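Local structure of 6-O-methylguanine DNA methyltransferase (Enterococcus faecalis, 2B6C) at residues Ala21-Gln26 with Ala102-Val107; Phe27-Ile32 with Thr67-Gln72; Glu47-Pro52 with Leu80-Arg85; Val74-Ala79 with Asp108-Phe113. The protein is of unproven function but, as a member of the AlkD-like family of helical-repeat proteins, probably recognises and helps repair alkylated bases in DNA. All coordinates share one frame; numbering follows the deposited sequence. Where two conformers were deposited one is given.

Contact 1: residues Ala21-Gln26 with Ala102-Val107; sequences AYMKHQ and AWWDSV
The Schellman motif that ends helix 13-22 sets Met23 against Trp103 and Trp104 at the start of helix 104-120, within the all-helical, HEAT-like fold of AlkD relatives. Lys24, with positive phi, is its C-prime residue. Met23 is selenomethionine. Its chain bends at chi2 (-57°), which puts SE near the plane of Trp103, at the indole edge, 3.7 Å from CD1; against Trp104 the same atom lies obliquely. Both are Met-aromatic contacts. CE lies between Trp104 CZ2 and Asp105 CB, 3.6 Å from the latter. The Asp105 carboxylate itself turns to Tyr73 and Arg69 of helix 69-81. Tyr22 reaches the edge of Trp104 at about a right angle, with CE1 3.7 Å from CZ2. Gln26 works on one face of Trp103: its NE2 sits over the middle of the indole, 3.2 Å from CE2, with amide and ring planes 59° apart. That amide is held in place by its own segment, since NE2 donates to Met23 O at 2.9 Å in a nearly straight bond (164°) lying in the amide plane. One water bridges the two segments. It accepts from the indole nitrogens NE1 of Trp103 and of Trp104, and donates a hydrogen bond to Tyr22 O at 2.7 Å.

Contact 2: residues Phe27-Ile32 with Thr67-Gln72; sequences FVFAGI and TEREYQ
The guanidinium of Arg69 lies flat on the ring of Phe27, a stacked cation-pi pair with centres 3.6 Å apart and planes at 13°. It joins the loop between helices 13-22 and 34-48 to the first turn of helix 69-81, in the HEAT-like helical fold. Bent at chi2 (40°), the arginine chain serves two rings: CB sits over the centre of the Phe29 face, while CD and the guanidinium cover Phe27. Around its rim the charged group is held by Lys101 O and by a salt bridge to Asp105. At the base of the same residue, the backbone Arg69 N donates to Val28 O at 2.7 Å, and water 2 links Val28 N to Thr67 O. The buried carboxylate of Glu70 is gripped by three consecutive backbone N-H groups. Ala30 N meets the syn lone pair of OE1 at 2.8 Å in an almost straight bond, whereas OE2 accepts twice, from Gly31 N at 2.7 Å on its syn side and from Ile32 N at 2.9 Å on its anti side. These bonds probably stabilise the negative charge inside the protein. The backbone angles of Gly31, with positive phi, call for glycine, and they lie where the chain turns round the acid. OE2 also comes near the plane of the Phe29 ring at its edge, 3.5 Å from CD2.

Contact 3: residues Glu47-Pro52 with Leu80-Arg85; sequences ESHTWP and LQNVQR
A mostly polar contact ties the beta turn Ser48-Trp51 at the end of helix 34-48 to the end of helix 69-81 and the short 3-10 segment 83-85 that follows, where the second subunit packs. Arg85 reaches across with its guanidinium to a single carbonyl: NH2 donates to Trp51 O at 2.7 Å, approaching nearly along the C=O axis, and NH1 adds a weak bond to the same oxygen at 2.9 Å. A bend at chi3 (60°) sets the position of NE. Asn82 ND2 points one N-H in its amide plane straight at Ser48 OG, 2.9 Å away, and is also bonded to Leu78 O; Ser48 OG in turn is bonded to Leu45 O. Asn82 OD1 lies 3.3 Å from His49 CD2. The His49 imidazole turns its edge to the helix end, with NE2 donating to Gln81 O at 3.1 Å from above the carbonyl plane. Gln84 of the second subunit packs on His49, and the Arg85 side chains of the two subunits touch. Since His49 ND1 is bonded to Lys46 O, both ring nitrogens face carbonyl oxygens, which would favour a doubly protonated, positively charged imidazole.

Contact 4: residues Val74-Ala79 with Asp108-Phe113; sequences VAIDLA and DAWRKF
Ile76 is the main bump, fitting into the hollow formed by Ala109 and the indole of Trp110. Its CD1, extended at chi2 (170°), lies over the face of the five-membered ring, 3.6 Å from Trp110 NE1, while CG1 rests on the same indole 3.6 Å from CE2. The branch CG2 turns instead to the backbone, 3.6 Å from Ala109 O, and the methyl of Ala109 closes the hollow, 3.8 Å from CD1. Three residues, about one helical turn, further on, Ala79 makes the second and smaller bump: its CB sits over the Phe113 ring face, 3.9 Å from CE1, and also lies 4.1 Å from Trp110 CZ3. Phe113 in turn brings CE1 to 3.3 Å from Ala79 O. No hydrogen bond crosses the interface; Trp110 NE1 is bonded to Tyr64 OH, which helps fix the indole that Ile76 rides on. Phe94 meets the Phe113 ring edge-to-face. Segments 74-79 and 108-113 run nearly parallel, 7° apart, with their axes 9.7 Å apart at closest approach, the side-by-side packing typical of helical-repeat superhelices such as the HEAT-like AlkD fold.

Helix 69-81 runs through the set: its start serves contact 2, its middle contact 4 and its end contact 3, while helix 104-120 gives its first turn to contact 1 and the next to contact 4. Along the chain, contacts 2 and 3 are nested inside the loop closed by contact 1 and cross each other; contact 4 crosses contacts 1 and 3 and opens after contact 2 closes. Contacts 1 and 2, centres 11 Å apart, touch through the Asp105 to Arg69 salt bridge; contacts 3 and 4, 12 Å apart, meet through Leu78 and Phe113. Contacts 1 and 3 lie 26 Å apart. Together the four join the ends of helices 13-22 and 34-48, and the loop between, to helices 69-81 and 104-120.

Contact 1: residues Ala21-Gln26 with Ala102-Val107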
# COMPACT_ATOMS: atom_id res chain seq x y z
N ALA B 21 18.80 28.00 -6.54
CA ALA B 21 20.20 28.25 -6.16
C ALA B 21 20.83 27.01 -5.53
O ALA B 21 21.99 26.65 -5.80
CB ALA B 21 20.28 29.48 -5.19
N TYR B 22 20.04 26.31 -4.73
CA TYR B 22 20.47 25.13 -4.03
C TYR B 22 20.83 23.97 -4.98
O TYR B 22 21.74 23.15 -4.69
CB TYR B 22 19.35 24.78 -3.06
CG TYR B 22 19.60 23.56 -2.24
CD1 TYR B 22 18.83 22.41 -2.44
CD2 TYR B 22 20.60 23.55 -1.24
CE1 TYR B 22 19.04 21.27 -1.66
CE2 TYR B 22 20.82 22.42 -0.46
CZ TYR B 22 20.02 21.29 -0.68
OH TYR B 22 20.22 20.15 0.07
N MSE B 23 20.15 23.91 -6.13
CA MSE B 23 20.47 22.96 -7.20
C MSE B 23 21.37 23.57 -8.22
O MSE B 23 21.42 23.06 -9.34
CB MSE B 23 19.21 22.44 -7.90
CG MSE B 23 18.25 21.85 -6.95
SE MSE B 23 19.03 20.35 -5.86
CE MSE B 23 17.48 19.99 -4.82
N LYS B 24 22.09 24.63 -7.85
CA LYS B 24 23.08 25.29 -8.71
C LYS B 24 22.51 25.87 -10.02
O LYS B 24 23.16 25.81 -11.07
CB LYS B 24 24.30 24.37 -9.03
CG LYS B 24 24.94 23.66 -7.83
CD LYS B 24 26.30 24.24 -7.53
CE LYS B 24 27.06 23.32 -6.61
NZ LYS B 24 28.52 23.24 -6.86
N HIS B 25 21.29 26.43 -9.94
CA HIS B 25 20.71 27.24 -11.03
C HIS B 25 20.58 26.53 -12.35
O HIS B 25 20.70 27.15 -13.40
CB HIS B 25 21.53 28.53 -11.28
CG HIS B 25 21.64 29.41 -10.08
ND1 HIS B 25 20.59 30.17 -9.62
CD2 HIS B 25 22.68 29.62 -9.24
CE1 HIS B 25 20.99 30.84 -8.55
NE2 HIS B 25 22.25 30.52 -8.30
N GLN B 26 20.33 25.23 -12.33
CA GLN B 26 20.21 24.52 -13.59
C GLN B 26 18.79 24.01 -13.87
O GLN B 26 18.57 23.42 -14.89
CB GLN B 26 21.21 23.37 -13.63
CG GLN B 26 20.98 22.34 -12.55
CD GLN B 26 22.14 21.39 -12.47
OE1 GLN B 26 22.55 20.79 -13.49
NE2 GLN B 26 22.67 21.23 -11.28
N ALA B 102 18.65 15.04 -14.97
CA ALA B 102 19.30 14.35 -13.87
C ALA B 102 20.13 15.26 -12.99
O ALA B 102 20.97 16.04 -13.48
CB ALA B 102 20.18 13.21 -14.39
N TRP B 103 19.90 15.11 -11.68
CA TRP B 103 20.75 15.72 -10.67
C TRP B 103 20.49 14.86 -9.43
O TRP B 103 19.64 13.98 -9.49
CB TRP B 103 20.35 17.19 -10.44
CG TRP B 103 21.32 18.01 -9.62
CD1 TRP B 103 21.06 18.66 -8.44
CD2 TRP B 103 22.70 18.28 -9.94
NE1 TRP B 103 22.20 19.32 -8.01
CE2 TRP B 103 23.20 19.12 -8.92
CE3 TRP B 103 23.55 17.92 -11.00
CZ2 TRP B 103 24.52 19.59 -8.91
CZ3 TRP B 103 24.87 18.41 -11.00
CH2 TRP B 103 25.33 19.22 -9.95
N TRP B 104 21.15 15.10 -8.30
CA TRP B 104 21.02 14.13 -7.20
C TRP B 104 19.57 14.06 -6.67
O TRP B 104 19.13 13.03 -6.16
CB TRP B 104 22.02 14.44 -6.06
CG TRP B 104 21.77 15.79 -5.40
CD1 TRP B 104 22.43 16.97 -5.66
CD2 TRP B 104 20.80 16.09 -4.39
NE1 TRP B 104 21.92 17.98 -4.87
CE2 TRP B 104 20.93 17.47 -4.08
CE3 TRP B 104 19.85 15.31 -3.68
CZ2 TRP B 104 20.14 18.10 -3.12
CZ3 TRP B 104 19.04 15.95 -2.74
CH2 TRP B 104 19.20 17.33 -2.46
N ASP B 105 18.82 15.15 -6.81
CA ASP B 105 17.47 15.22 -6.29
C ASP B 105 16.50 14.26 -7.02
O ASP B 105 15.77 13.50 -6.37
CB ASP B 105 16.96 16.68 -6.24
CG ASP B 105 16.92 17.36 -7.60
OD1 ASP B 105 17.73 17.03 -8.49
OD2 ASP B 105 16.07 18.27 -7.81
N SER B 106 16.51 14.28 -8.36
CA SER B 106 15.68 13.34 -9.13
C SER B 106 16.20 11.90 -9.16
O SER B 106 15.43 10.97 -9.10
CB SER B 106 15.46 13.81 -10.58
OG SER B 106 16.67 13.76 -11.33
N VAL B 107 17.52 11.74 -9.27
CA VAL B 107 18.13 10.41 -9.34
C VAL B 107 17.94 9.63 -8.02
O VAL B 107 17.65 8.41 -8.06
CB VAL B 107 19.65 10.51 -9.73
CG1 VAL B 107 20.35 9.15 -9.62
CG2 VAL B 107 19.79 11.06 -11.16
O HOH W 1 22.73 20.82 -5.48

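Contact 2: residues Phe27-Ile32 with Thr67-Gln72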
# COMPACT_ATOMS: atom_id res chain seq x y z
N PHE B 27 17.87 24.25 -12.93
CA PHE B 27 16.47 23.92 -13.12
C PHE B 27 15.67 25.16 -12.88
O PHE B 27 16.08 26.02 -12.09
CB PHE B 27 15.99 22.84 -12.13
CG PHE B 27 16.74 21.55 -12.25
CD1 PHE B 27 17.69 21.19 -11.30
CD2 PHE B 27 16.50 20.67 -13.33
CE1 PHE B 27 18.42 19.98 -11.41
CE2 PHE B 27 17.23 19.48 -13.47
CZ PHE B 27 18.21 19.14 -12.50
N VAL B 28 14.50 25.22 -13.52
CA VAL B 28 13.49 26.22 -13.20
C VAL B 28 12.61 25.64 -12.06
O VAL B 28 12.18 24.47 -12.13
CB VAL B 28 12.68 26.65 -14.48
CG1 VAL B 28 11.61 27.75 -14.18
CG2 VAL B 28 13.63 27.15 -15.55
N PHE B 29 12.37 26.43 -11.01
CA PHE B 29 11.47 26.02 -9.93
C PHE B 29 10.20 26.84 -9.90
O PHE B 29 10.20 28.03 -10.31
CB PHE B 29 12.17 26.13 -8.56
CG PHE B 29 13.02 24.93 -8.22
CD1 PHE B 29 14.32 24.83 -8.73
CD2 PHE B 29 12.51 23.89 -7.44
CE1 PHE B 29 15.12 23.67 -8.43
CE2 PHE B 29 13.29 22.76 -7.13
CZ PHE B 29 14.60 22.66 -7.61
N ALA B 30 9.12 26.24 -9.40
CA ALA B 30 7.90 27.00 -9.17
C ALA B 30 8.03 27.70 -7.80
O ALA B 30 7.48 28.75 -7.60
CB ALA B 30 6.66 26.11 -9.22
N GLY B 31 8.77 27.08 -6.88
CA GLY B 31 8.91 27.59 -5.53
C GLY B 31 7.96 26.93 -4.55
O GLY B 31 7.39 27.61 -3.69
N ILE B 32 7.83 25.61 -4.66
CA ILE B 32 6.96 24.81 -3.80
C ILE B 32 7.78 23.80 -3.01
O ILE B 32 8.11 22.73 -3.54
CB ILE B 32 5.92 23.99 -4.62
CG1 ILE B 32 5.26 24.85 -5.71
CG2 ILE B 32 4.86 23.38 -3.67
CD1 ILE B 32 4.38 25.98 -5.18
N THR B 67 8.06 22.11 -17.22
CA THR B 67 9.24 22.92 -17.04
C THR B 67 9.80 22.92 -15.65
O THR B 67 10.99 22.71 -15.45
CB THR B 67 8.95 24.38 -17.48
OG1 THR B 67 8.77 24.37 -18.89
CG2 THR B 67 10.14 25.31 -17.13
N GLU B 68 8.93 23.21 -14.68
CA GLU B 68 9.37 23.38 -13.32
C GLU B 68 9.74 22.06 -12.69
O GLU B 68 9.08 21.02 -12.92
CB GLU B 68 8.28 24.11 -12.53
CG GLU B 68 7.92 25.43 -13.14
CD GLU B 68 6.90 25.40 -14.32
OE1 GLU B 68 6.50 24.36 -14.92
OE2 GLU B 68 6.51 26.51 -14.68
N ARG B 69 10.79 22.11 -11.89
CA ARG B 69 11.40 20.94 -11.25
C ARG B 69 10.39 20.15 -10.38
O ARG B 69 10.40 18.95 -10.36
CB ARG B 69 12.59 21.42 -10.42
CG ARG B 69 13.53 20.34 -9.92
CD ARG B 69 13.78 19.27 -10.96
NE ARG B 69 14.95 18.44 -10.64
CZ ARG B 69 15.43 17.47 -11.42
NH1 ARG B 69 14.82 17.21 -12.58
NH2 ARG B 69 16.51 16.77 -11.05
N GLU B 70 9.51 20.85 -9.67
CA GLU B 70 8.54 20.17 -8.78
C GLU B 70 7.61 19.18 -9.54
O GLU B 70 7.11 18.22 -8.97
CB GLU B 70 7.76 21.20 -7.97
CG GLU B 70 8.65 22.07 -7.07
CD GLU B 70 8.97 23.42 -7.69
OE1 GLU B 70 9.13 23.53 -8.92
OE2 GLU B 70 9.08 24.40 -6.93
N TYR B 71 7.40 19.41 -10.83
CA TYR B 71 6.65 18.48 -11.67
C TYR B 71 7.38 17.17 -11.92
O TYR B 71 6.72 16.14 -12.09
CB TYR B 71 6.25 19.12 -12.98
CG TYR B 71 5.26 20.26 -12.76
CD1 TYR B 71 3.97 20.02 -12.24
CD2 TYR B 71 5.60 21.57 -13.08
CE1 TYR B 71 3.05 21.05 -12.06
CE2 TYR B 71 4.70 22.62 -12.88
CZ TYR B 71 3.43 22.35 -12.37
OH TYR B 71 2.57 23.41 -12.19
N GLN B 72 8.72 17.19 -11.93
CA GLN B 72 9.47 15.90 -11.99
C GLN B 72 9.29 15.16 -10.68
O GLN B 72 9.18 13.93 -10.68
CB GLN B 72 10.98 16.06 -12.28
CG GLN B 72 11.32 16.40 -13.71
CD GLN B 72 11.25 17.87 -14.00
OE1 GLN B 72 10.27 18.36 -14.58
NE2 GLN B 72 12.29 18.60 -13.63
O HOH W 2 13.91 22.96 -15.11

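Contact 3: residues Glu47-Pro52 with Leu80-Arg85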
# COMPACT_ATOMS: atom_id res chain seq x y z
N GLU B 47 -6.02 9.61 -6.80
CA GLU B 47 -6.80 9.17 -7.96
C GLU B 47 -5.96 8.41 -8.98
O GLU B 47 -6.50 7.64 -9.77
CB GLU B 47 -7.62 10.32 -8.59
CG GLU B 47 -7.09 10.92 -9.89
CD GLU B 47 -8.17 11.63 -10.71
OE1 GLU B 47 -9.24 11.94 -10.14
OE2 GLU B 47 -7.94 11.89 -11.92
N SER B 48 -4.64 8.60 -8.94
CA SER B 48 -3.73 7.95 -9.88
C SER B 48 -3.80 6.41 -9.81
O SER B 48 -3.64 5.75 -10.82
CB SER B 48 -2.30 8.43 -9.67
OG SER B 48 -1.74 7.80 -8.51
N HIS B 49 -4.04 5.86 -8.62
CA HIS B 49 -4.25 4.40 -8.44
C HIS B 49 -5.40 3.84 -9.27
O HIS B 49 -5.42 2.63 -9.57
CB HIS B 49 -4.53 4.06 -6.98
CG HIS B 49 -3.45 4.52 -6.05
ND1 HIS B 49 -3.61 5.58 -5.19
CD2 HIS B 49 -2.19 4.07 -5.86
CE1 HIS B 49 -2.49 5.77 -4.52
NE2 HIS B 49 -1.61 4.87 -4.91
N THR B 50 -6.34 4.71 -9.63
CA THR B 50 -7.54 4.29 -10.35
C THR B 50 -7.38 4.37 -11.89
O THR B 50 -8.21 3.87 -12.64
CB THR B 50 -8.84 5.09 -9.89
OG1 THR B 50 -8.87 6.39 -10.49
CG2 THR B 50 -8.92 5.24 -8.37
N TRP B 51 -6.33 5.04 -12.34
CA TRP B 51 -6.11 5.24 -13.77
C TRP B 51 -5.73 3.94 -14.46
O TRP B 51 -4.98 3.14 -13.89
CB TRP B 51 -5.03 6.29 -14.08
CG TRP B 51 -5.29 7.67 -13.53
CD1 TRP B 51 -6.51 8.24 -13.19
CD2 TRP B 51 -4.31 8.69 -13.31
NE1 TRP B 51 -6.32 9.53 -12.72
CE2 TRP B 51 -4.98 9.83 -12.79
CE3 TRP B 51 -2.92 8.73 -13.44
CZ2 TRP B 51 -4.30 11.00 -12.43
CZ3 TRP B 51 -2.25 9.88 -13.10
CH2 TRP B 51 -2.94 10.99 -12.58
N PRO B 52 -6.23 3.75 -15.70
CA PRO B 52 -5.71 2.66 -16.53
C PRO B 52 -4.20 2.82 -16.64
O PRO B 52 -3.68 3.95 -16.53
CB PRO B 52 -6.41 2.88 -17.87
CG PRO B 52 -7.72 3.66 -17.49
CD PRO B 52 -7.27 4.55 -16.38
N LEU B 80 6.20 6.15 -7.60
CA LEU B 80 6.37 5.61 -6.25
C LEU B 80 5.06 5.12 -5.61
O LEU B 80 5.01 4.06 -5.00
CB LEU B 80 6.98 6.67 -5.35
CG LEU B 80 8.47 6.63 -5.16
CD1 LEU B 80 8.89 8.04 -4.73
CD2 LEU B 80 8.75 5.57 -4.06
N GLN B 81 4.01 5.92 -5.72
CA GLN B 81 2.68 5.57 -5.18
C GLN B 81 2.04 4.35 -5.84
O GLN B 81 1.22 3.69 -5.22
CB GLN B 81 1.72 6.77 -5.30
CG GLN B 81 2.03 7.94 -4.35
CD GLN B 81 2.51 7.53 -2.95
OE1 GLN B 81 3.73 7.50 -2.68
NE2 GLN B 81 1.58 7.22 -2.07
N ASN B 82 2.37 4.09 -7.09
CA ASN B 82 1.79 3.01 -7.86
C ASN B 82 2.79 1.87 -8.09
O ASN B 82 2.63 1.07 -9.00
CB ASN B 82 1.25 3.54 -9.19
CG ASN B 82 0.06 4.47 -9.00
OD1 ASN B 82 -1.08 4.01 -8.92
ND2 ASN B 82 0.33 5.78 -8.91
N VAL B 83 3.82 1.81 -7.24
CA VAL B 83 4.94 0.89 -7.40
C VAL B 83 4.50 -0.59 -7.60
O VAL B 83 5.03 -1.28 -8.47
CB VAL B 83 5.97 1.05 -6.22
CG1 VAL B 83 5.34 0.71 -4.83
CG2 VAL B 83 7.29 0.33 -6.46
N GLN B 84 3.49 -1.01 -6.84
CA GLN B 84 2.91 -2.35 -6.92
C GLN B 84 2.26 -2.70 -8.25
O GLN B 84 2.18 -3.88 -8.59
CB GLN B 84 1.88 -2.55 -5.81
CG GLN B 84 2.51 -2.59 -4.47
CD GLN B 84 1.57 -3.12 -3.42
OE1 GLN B 84 0.74 -2.39 -2.87
NE2 GLN B 84 1.73 -4.40 -3.10
N ARG B 85 1.83 -1.69 -8.99
CA ARG B 85 1.15 -1.84 -10.28
C ARG B 85 2.07 -2.17 -11.46
O ARG B 85 1.60 -2.61 -12.52
CB ARG B 85 0.34 -0.58 -10.61
CG ARG B 85 -0.80 -0.28 -9.61
CD ARG B 85 -1.61 0.94 -10.08
NE ARG B 85 -2.20 0.67 -11.38
CZ ARG B 85 -2.79 1.55 -12.18
NH1 ARG B 85 -2.91 2.83 -11.83
NH2 ARG B 85 -3.26 1.15 -13.35

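Contact 4: residues Val74-Ala79 with Asp108-Phe113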
# COMPACT_ATOMS: atom_id res chain seq x y z
N VAL B 74 6.63 15.40 -8.76
CA VAL B 74 5.28 14.87 -8.94
C VAL B 74 5.27 13.60 -9.78
O VAL B 74 4.70 12.60 -9.35
CB VAL B 74 4.26 15.92 -9.50
CG1 VAL B 74 2.91 15.22 -9.83
CG2 VAL B 74 4.07 17.03 -8.50
N ALA B 75 5.93 13.61 -10.94
CA ALA B 75 6.07 12.40 -11.75
C ALA B 75 6.61 11.18 -10.97
O ALA B 75 6.07 10.07 -11.08
CB ALA B 75 6.94 12.66 -12.99
N ILE B 76 7.69 11.38 -10.22
CA ILE B 76 8.32 10.26 -9.50
C ILE B 76 7.42 9.78 -8.35
O ILE B 76 7.35 8.58 -8.06
CB ILE B 76 9.76 10.61 -9.00
CG1 ILE B 76 10.60 11.04 -10.21
CG2 ILE B 76 10.38 9.37 -8.31
CD1 ILE B 76 12.00 11.67 -9.93
N ASP B 77 6.69 10.72 -7.72
CA ASP B 77 5.69 10.36 -6.69
C ASP B 77 4.57 9.51 -7.31
O ASP B 77 4.09 8.59 -6.68
CB ASP B 77 5.08 11.60 -6.00
CG ASP B 77 5.95 12.15 -4.89
OD1 ASP B 77 6.92 11.47 -4.44
OD2 ASP B 77 5.67 13.28 -4.45
N LEU B 78 4.17 9.81 -8.53
CA LEU B 78 3.16 8.99 -9.21
C LEU B 78 3.62 7.54 -9.39
O LEU B 78 2.84 6.59 -9.19
CB LEU B 78 2.76 9.57 -10.58
CG LEU B 78 1.89 10.82 -10.50
CD1 LEU B 78 1.85 11.52 -11.87
CD2 LEU B 78 0.47 10.46 -10.08
N ALA B 79 4.88 7.39 -9.75
CA ALA B 79 5.50 6.11 -9.92
C ALA B 79 5.66 5.42 -8.57
O ALA B 79 5.29 4.26 -8.39
CB ALA B 79 6.87 6.26 -10.65
N ASP B 108 18.10 10.30 -6.89
CA ASP B 108 17.87 9.68 -5.59
C ASP B 108 16.39 9.39 -5.40
O ASP B 108 16.04 8.38 -4.80
CB ASP B 108 18.39 10.56 -4.42
CG ASP B 108 19.92 10.66 -4.39
OD1 ASP B 108 20.62 9.89 -5.09
OD2 ASP B 108 20.45 11.52 -3.62
N ALA B 109 15.51 10.27 -5.88
CA ALA B 109 14.05 9.92 -5.92
C ALA B 109 13.78 8.70 -6.81
O ALA B 109 13.04 7.80 -6.40
CB ALA B 109 13.19 11.11 -6.33
N TRP B 110 14.36 8.64 -8.02
CA TRP B 110 14.25 7.42 -8.85
C TRP B 110 14.82 6.17 -8.16
O TRP B 110 14.25 5.09 -8.25
CB TRP B 110 14.93 7.55 -10.23
CG TRP B 110 14.13 8.35 -11.21
CD1 TRP B 110 14.52 9.51 -11.85
CD2 TRP B 110 12.81 8.04 -11.69
NE1 TRP B 110 13.51 9.95 -12.68
CE2 TRP B 110 12.46 9.06 -12.62
CE3 TRP B 110 11.90 6.99 -11.45
CZ2 TRP B 110 11.22 9.10 -13.27
CZ3 TRP B 110 10.66 7.01 -12.12
CH2 TRP B 110 10.33 8.07 -13.02
N ARG B 111 15.95 6.34 -7.46
CA ARG B 111 16.59 5.23 -6.78
C ARG B 111 15.64 4.63 -5.74
O ARG B 111 15.52 3.38 -5.62
CB ARG B 111 17.92 5.66 -6.13
CG ARG B 111 18.56 4.53 -5.25
CD ARG B 111 18.14 4.68 -3.78
NE ARG B 111 18.72 5.91 -3.24
CZ ARG B 111 18.33 6.49 -2.11
NH1 ARG B 111 17.35 5.96 -1.41
NH2 ARG B 111 18.93 7.60 -1.69
N LYS B 112 14.96 5.51 -5.00
CA LYS B 112 13.91 5.12 -4.06
C LYS B 112 12.79 4.33 -4.73
O LYS B 112 12.35 3.36 -4.17
CB LYS B 112 13.33 6.32 -3.31
CG LYS B 112 14.26 6.81 -2.27
CD LYS B 112 13.83 8.17 -1.67
CE LYS B 112 15.05 9.02 -1.29
NZ LYS B 112 14.74 10.05 -0.23
N PHE B 113 12.35 4.76 -5.91
CA PHE B 113 11.41 3.97 -6.69
C PHE B 113 11.92 2.55 -7.01
O PHE B 113 11.20 1.56 -6.76
CB PHE B 113 10.98 4.70 -7.96
CG PHE B 113 10.18 3.85 -8.89
CD1 PHE B 113 8.84 3.55 -8.61
CD2 PHE B 113 10.77 3.34 -10.04
CE1 PHE B 113 8.08 2.77 -9.48
CE2 PHE B 113 10.05 2.56 -10.91
CZ PHE B 113 8.68 2.28 -10.64